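Local atomic coordinates of glycoside Hydrolase (Bacteroides plebeius, PDB entry 5T3B), a protein that probably hydrolyses glycosidic bonds in polysaccharides, as a member of glycoside hydrolase family 50, a family best known for its agarases. Residues R410-R415 / K456-L461; F417-F422 / K463-I468. All coordinates share one frame; numbering follows the deposited sequence.

How the contacts relate
Coming from the N terminus, the chain runs through strand 385-394 and strand 407-409 into helix 412-427, whose start, with the two residues before it, gives the first half of contact 1 and whose next turns give the first half of contact 2. It then passes through strand 432-437 and a long loop before helix 459-469. That helix, with the residues leading into it, supplies the second halves in the same order. Each contact closes a loop with 40 residues between its segments. The two loops cross rather than nest, as expected for helices running the same way. Contact 1 joins the N-terminal ends of the helices, and contact 2 joins their following turns. Gln413 of contact 1 probably hydrogen-bonds Tyr464 of contact 2.

Contact 1. Residues R410-R415 / K456-L461; sequences RDQQNR and KPYTSL
Gln412 and Gln413, in the first turn of helix 412-427, face Leu461 and Ser460 near the start of helix 459-469, with Gln413 CA and Ser460 CA 5.3 Å apart. The main side-chain contact is a stack. The Gln412 amide lies over one face of the Tyr458 ring, with the two planes 22° apart. Gln412 CD is 3.4 Å from Tyr458 CD1. The chain of Gln412 bends at chi2 (-55°), which folds the amide back over the ring. Nearer the backbone, Gln412 CB packs on Ser460 CB at 3.8 Å. Both segments hold helix starts on the outside of what is probably the (beta/alpha)8 barrel of this family. Asp411 is the N-cap of its helix, and its OD1 accepts from Asn414 N at 2.9 Å and also from Asn414 ND2. The Arg415 guanidinium stands at 90° to the Tyr458 ring, with Tyr458 CD2 at its edge. Any cation-pi attraction here is weak. Leu461 CD2 lies over one guanidinium face, 3.4 Å from Arg415 NH1. Thr392 O and Gly449 O accept from Arg415 NE and NH1, which fixes the group. Tyr458 OH is held by Asp442.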
# COMPACT_ATOMS: atom_id res chain seq x y z
N ARG A 410 21.59 -5.76 -7.84
CA ARG A 410 22.97 -5.30 -8.00
C ARG A 410 23.12 -3.79 -8.15
O ARG A 410 24.13 -3.21 -7.72
CB ARG A 410 23.64 -5.99 -9.19
CG ARG A 410 23.85 -7.48 -9.03
CD ARG A 410 24.83 -7.81 -7.96
NE ARG A 410 25.14 -9.25 -7.98
CZ ARG A 410 25.88 -9.84 -7.08
NH1 ARG A 410 26.41 -9.16 -6.08
NH2 ARG A 410 26.09 -11.13 -7.20
N ASP A 411 22.18 -3.13 -8.84
CA ASP A 411 22.35 -1.73 -9.23
C ASP A 411 21.02 -1.08 -9.51
O ASP A 411 19.96 -1.74 -9.44
CB ASP A 411 23.34 -1.63 -10.37
CG ASP A 411 22.93 -2.32 -11.57
OD1 ASP A 411 21.72 -2.58 -11.78
OD2 ASP A 411 23.81 -2.65 -12.42
N GLN A 412 21.05 0.21 -9.82
CA GLN A 412 19.81 0.95 -10.03
C GLN A 412 19.03 0.45 -11.25
O GLN A 412 17.81 0.40 -11.20
CB GLN A 412 20.08 2.46 -10.15
CG GLN A 412 20.75 3.05 -8.92
CD GLN A 412 19.98 2.79 -7.65
OE1 GLN A 412 20.52 2.27 -6.61
NE2 GLN A 412 18.78 3.14 -7.69
N GLN A 413 19.74 0.07 -12.30
CA GLN A 413 19.05 -0.49 -13.46
C GLN A 413 18.24 -1.73 -13.03
O GLN A 413 17.11 -1.88 -13.46
CB GLN A 413 20.01 -0.86 -14.58
CG GLN A 413 19.35 -1.57 -15.72
CD GLN A 413 20.30 -1.82 -16.87
OE1 GLN A 413 21.36 -2.41 -16.69
NE2 GLN A 413 19.89 -1.38 -18.02
N ASN A 414 18.81 -2.58 -12.20
CA ASN A 414 18.10 -3.78 -11.77
C ASN A 414 16.97 -3.43 -10.81
O ASN A 414 15.98 -4.19 -10.76
CB ASN A 414 19.07 -4.83 -11.25
CG ASN A 414 19.77 -5.56 -12.40
OD1 ASN A 414 19.21 -6.50 -12.96
ND2 ASN A 414 20.91 -5.13 -12.76
N ARG A 415 17.07 -2.35 -10.03
CA ARG A 415 15.93 -1.89 -9.29
C ARG A 415 14.81 -1.55 -10.26
O ARG A 415 13.61 -1.77 -9.97
CB ARG A 415 16.24 -0.69 -8.38
CG ARG A 415 17.26 -0.92 -7.29
CD ARG A 415 17.54 0.37 -6.55
NE ARG A 415 16.49 0.68 -5.61
CZ ARG A 415 16.25 1.91 -5.14
NH1 ARG A 415 16.80 3.02 -5.63
NH2 ARG A 415 15.38 2.04 -4.16
N LYS A 456 18.69 13.54 -4.55
CA LYS A 456 18.96 13.30 -5.97
C LYS A 456 18.26 12.05 -6.49
O LYS A 456 18.49 10.97 -5.96
CB LYS A 456 20.44 13.22 -6.18
CG LYS A 456 21.17 14.52 -5.85
CD LYS A 456 20.41 15.83 -6.12
CE LYS A 456 21.45 16.94 -6.18
NZ LYS A 456 22.49 16.60 -7.18
N PRO A 457 17.42 12.19 -7.51
CA PRO A 457 16.75 11.01 -8.05
C PRO A 457 17.74 9.99 -8.58
O PRO A 457 18.78 10.33 -9.21
CB PRO A 457 15.91 11.57 -9.18
CG PRO A 457 15.66 13.01 -8.78
CD PRO A 457 16.96 13.42 -8.18
N TYR A 458 17.40 8.72 -8.39
CA TYR A 458 18.12 7.63 -9.03
C TYR A 458 17.56 7.52 -10.44
O TYR A 458 16.59 6.81 -10.68
CB TYR A 458 17.94 6.37 -8.22
CG TYR A 458 18.69 6.34 -6.95
CD1 TYR A 458 20.09 6.15 -6.95
CD2 TYR A 458 18.05 6.44 -5.74
CE1 TYR A 458 20.78 6.09 -5.76
CE2 TYR A 458 18.77 6.36 -4.54
CZ TYR A 458 20.16 6.18 -4.55
OH TYR A 458 20.88 6.07 -3.39
N THR A 459 18.23 8.19 -11.39
CA THR A 459 17.67 8.34 -12.73
C THR A 459 17.51 7.03 -13.48
O THR A 459 16.60 6.90 -14.31
CB THR A 459 18.44 9.39 -13.50
OG1 THR A 459 19.71 8.95 -13.67
CG2 THR A 459 18.56 10.60 -12.83
N SER A 460 18.39 6.06 -13.24
CA SER A 460 18.24 4.77 -13.86
C SER A 460 16.99 4.05 -13.42
O SER A 460 16.35 3.38 -14.24
CB SER A 460 19.50 3.92 -13.61
OG SER A 460 20.65 4.35 -14.33
N LEU A 461 16.63 4.17 -12.15
CA LEU A 461 15.41 3.65 -11.64
C LEU A 461 14.20 4.43 -12.21
O LEU A 461 13.20 3.81 -12.65
CB LEU A 461 15.44 3.67 -10.13
CG LEU A 461 14.12 3.33 -9.43
CD1 LEU A 461 13.62 1.93 -9.80
CD2 LEU A 461 14.26 3.42 -7.90

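Contact 2. Residues F417-F422 / K463-I468; sequences FAYQHF and KYMSDI
Tyr419 and Gln420 of helix 417-422 pack against Tyr464, Met465 and Ile468 of helix 463-468, in a buried pair of nearly parallel helices on the probable (beta/alpha)8 barrel. The segment axes approach to 8.7 Å at an angle of 22°. Phe437 of strand 432-437 touches both Tyr419 and Met465.

Among the aromatic contacts, Phe417 and Tyr464 form a T-shaped pair, with ring centroids 5.1 Å apart and planes at 68°. The edge of Phe417 is directed at the face of Tyr464. Lys463 CD covers the opposite face of that tyrosine ring. Tyr419 makes a CH-pi contact: Met465 CG sits over the middle of its ring, 3.6 Å from the centroid. Met465 SD is farther, 4.8 Å from the Tyr419 centroid, a Met-aromatic contact above the same ring. Tyr419 CG is anti to the backbone N (chi1 -179°), which carries the ring across to helix 463-468. Tyr419 OH is hydrogen-bonded to Asn469 OD1 and Trp435 NE1. With an alanine in place of Tyr419, Met465 would probably lose its aromatic platform, a gap would open between the helices, and Asn469 and Trp435 would each lose a polar partner.

Apolar packing continues along the helices. Ile468 CB meets the edge of the Tyr419 ring, 4.1 Å from CE1. Gln420 CG touches Ile468 CG1 at 3.6 Å.

The polar contacts centre on the Gln420 amide. Gln420 OE1 accepts from Leu63 N. Gln420 NE2 donates an almost straight hydrogen bond to Tyr464 O, 3.1 Å away. Asp467 OD2 forms a salt bridge with Lys463 NZ through its syn lone pair. A water accepts from Gln420 NE2 and donates to Asp467 OD2 at 2.7 Å.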
# COMPACT_ATOMS: atom_id res chain seq x y z
N PHE A 417 14.38 -2.86 -13.30
CA PHE A 417 13.85 -4.12 -13.79
C PHE A 417 12.91 -4.78 -12.78
O PHE A 417 11.83 -5.29 -13.15
CB PHE A 417 14.95 -5.10 -14.14
CG PHE A 417 15.89 -4.69 -15.28
CD1 PHE A 417 15.57 -3.76 -16.24
CD2 PHE A 417 17.13 -5.30 -15.37
CE1 PHE A 417 16.42 -3.44 -17.29
CE2 PHE A 417 18.00 -5.01 -16.42
CZ PHE A 417 17.66 -4.07 -17.36
N ALA A 418 13.28 -4.75 -11.49
CA ALA A 418 12.42 -5.32 -10.46
C ALA A 418 11.11 -4.53 -10.36
O ALA A 418 10.07 -5.13 -10.11
CB ALA A 418 13.13 -5.31 -9.14
N TYR A 419 11.17 -3.21 -10.48
CA TYR A 419 9.95 -2.41 -10.45
C TYR A 419 9.05 -2.83 -11.60
O TYR A 419 7.84 -3.03 -11.39
CB TYR A 419 10.28 -0.91 -10.57
CG TYR A 419 9.10 -0.01 -10.52
CD1 TYR A 419 8.42 0.36 -11.68
CD2 TYR A 419 8.68 0.55 -9.35
CE1 TYR A 419 7.35 1.21 -11.68
CE2 TYR A 419 7.58 1.41 -9.34
CZ TYR A 419 6.93 1.77 -10.50
OH TYR A 419 5.87 2.64 -10.39
N GLN A 420 9.60 -2.95 -12.81
CA GLN A 420 8.79 -3.38 -13.95
C GLN A 420 8.20 -4.75 -13.73
O GLN A 420 7.01 -4.97 -14.03
CB GLN A 420 9.55 -3.32 -15.28
CG GLN A 420 10.05 -1.94 -15.59
CD GLN A 420 10.41 -1.79 -17.06
OE1 GLN A 420 10.69 -2.77 -17.73
NE2 GLN A 420 10.40 -0.56 -17.53
N HIS A 421 9.00 -5.70 -13.26
CA HIS A 421 8.51 -7.06 -13.06
C HIS A 421 7.33 -7.07 -12.06
O HIS A 421 6.30 -7.69 -12.28
CB HIS A 421 9.67 -7.91 -12.54
CG HIS A 421 9.32 -9.31 -12.22
ND1 HIS A 421 9.29 -10.28 -13.16
CD2 HIS A 421 8.92 -9.86 -11.08
CE1 HIS A 421 8.93 -11.40 -12.59
NE2 HIS A 421 8.67 -11.18 -11.33
N PHE A 422 7.53 -6.39 -10.94
CA PHE A 422 6.52 -6.46 -9.88
C PHE A 422 5.25 -5.74 -10.35
O PHE A 422 4.12 -6.29 -10.18
CB PHE A 422 7.06 -5.86 -8.56
CG PHE A 422 6.38 -6.40 -7.34
CD1 PHE A 422 6.75 -7.62 -6.84
CD2 PHE A 422 5.36 -5.72 -6.73
CE1 PHE A 422 6.11 -8.20 -5.76
CE2 PHE A 422 4.72 -6.29 -5.63
CZ PHE A 422 5.09 -7.49 -5.14
N LYS A 463 13.78 6.06 -14.88
CA LYS A 463 13.55 5.78 -16.29
C LYS A 463 12.65 4.58 -16.43
O LYS A 463 11.63 4.61 -17.16
CB LYS A 463 14.88 5.54 -16.98
CG LYS A 463 14.81 5.18 -18.51
CD LYS A 463 14.60 3.68 -18.71
CE LYS A 463 14.78 3.20 -20.14
NZ LYS A 463 13.78 3.82 -21.01
N TYR A 464 13.01 3.48 -15.75
CA TYR A 464 12.19 2.26 -15.87
C TYR A 464 10.81 2.42 -15.21
O TYR A 464 9.82 1.84 -15.69
CB TYR A 464 12.93 1.04 -15.29
CG TYR A 464 14.13 0.69 -16.15
CD1 TYR A 464 13.99 0.15 -17.40
CD2 TYR A 464 15.41 1.03 -15.78
CE1 TYR A 464 15.06 -0.10 -18.21
CE2 TYR A 464 16.48 0.85 -16.58
CZ TYR A 464 16.31 0.25 -17.80
OH TYR A 464 17.42 -0.01 -18.61
N MET A 465 10.76 3.18 -14.10
CA MET A 465 9.47 3.48 -13.49
C MET A 465 8.56 4.22 -14.44
O MET A 465 7.38 3.90 -14.56
CB MET A 465 9.62 4.33 -12.22
CG MET A 465 10.30 3.61 -11.09
SD MET A 465 10.60 4.85 -9.76
CE MET A 465 10.45 3.88 -8.30
N SER A 466 9.13 5.22 -15.14
CA SER A 466 8.36 6.07 -16.07
C SER A 466 7.75 5.21 -17.15
O SER A 466 6.59 5.39 -17.55
CB SER A 466 9.28 7.12 -16.71
OG SER A 466 9.79 8.05 -15.77
N ASP A 467 8.55 4.27 -17.72
CA ASP A 467 8.09 3.49 -18.84
C ASP A 467 6.82 2.69 -18.46
O ASP A 467 5.88 2.58 -19.25
CB ASP A 467 9.19 2.56 -19.35
CG ASP A 467 10.30 3.33 -20.04
OD1 ASP A 467 10.08 4.46 -20.58
OD2 ASP A 467 11.39 2.71 -20.07
N ILE A 468 6.80 2.15 -17.23
CA ILE A 468 5.56 1.53 -16.73
C ILE A 468 4.46 2.55 -16.45
O ILE A 468 3.32 2.44 -16.92
CB ILE A 468 5.83 0.67 -15.47
CG1 ILE A 468 6.74 -0.50 -15.78
CG2 ILE A 468 4.53 0.30 -14.74
CD1 ILE A 468 6.00 -1.64 -16.44
O HOH W 1 11.47 0.02 -20.33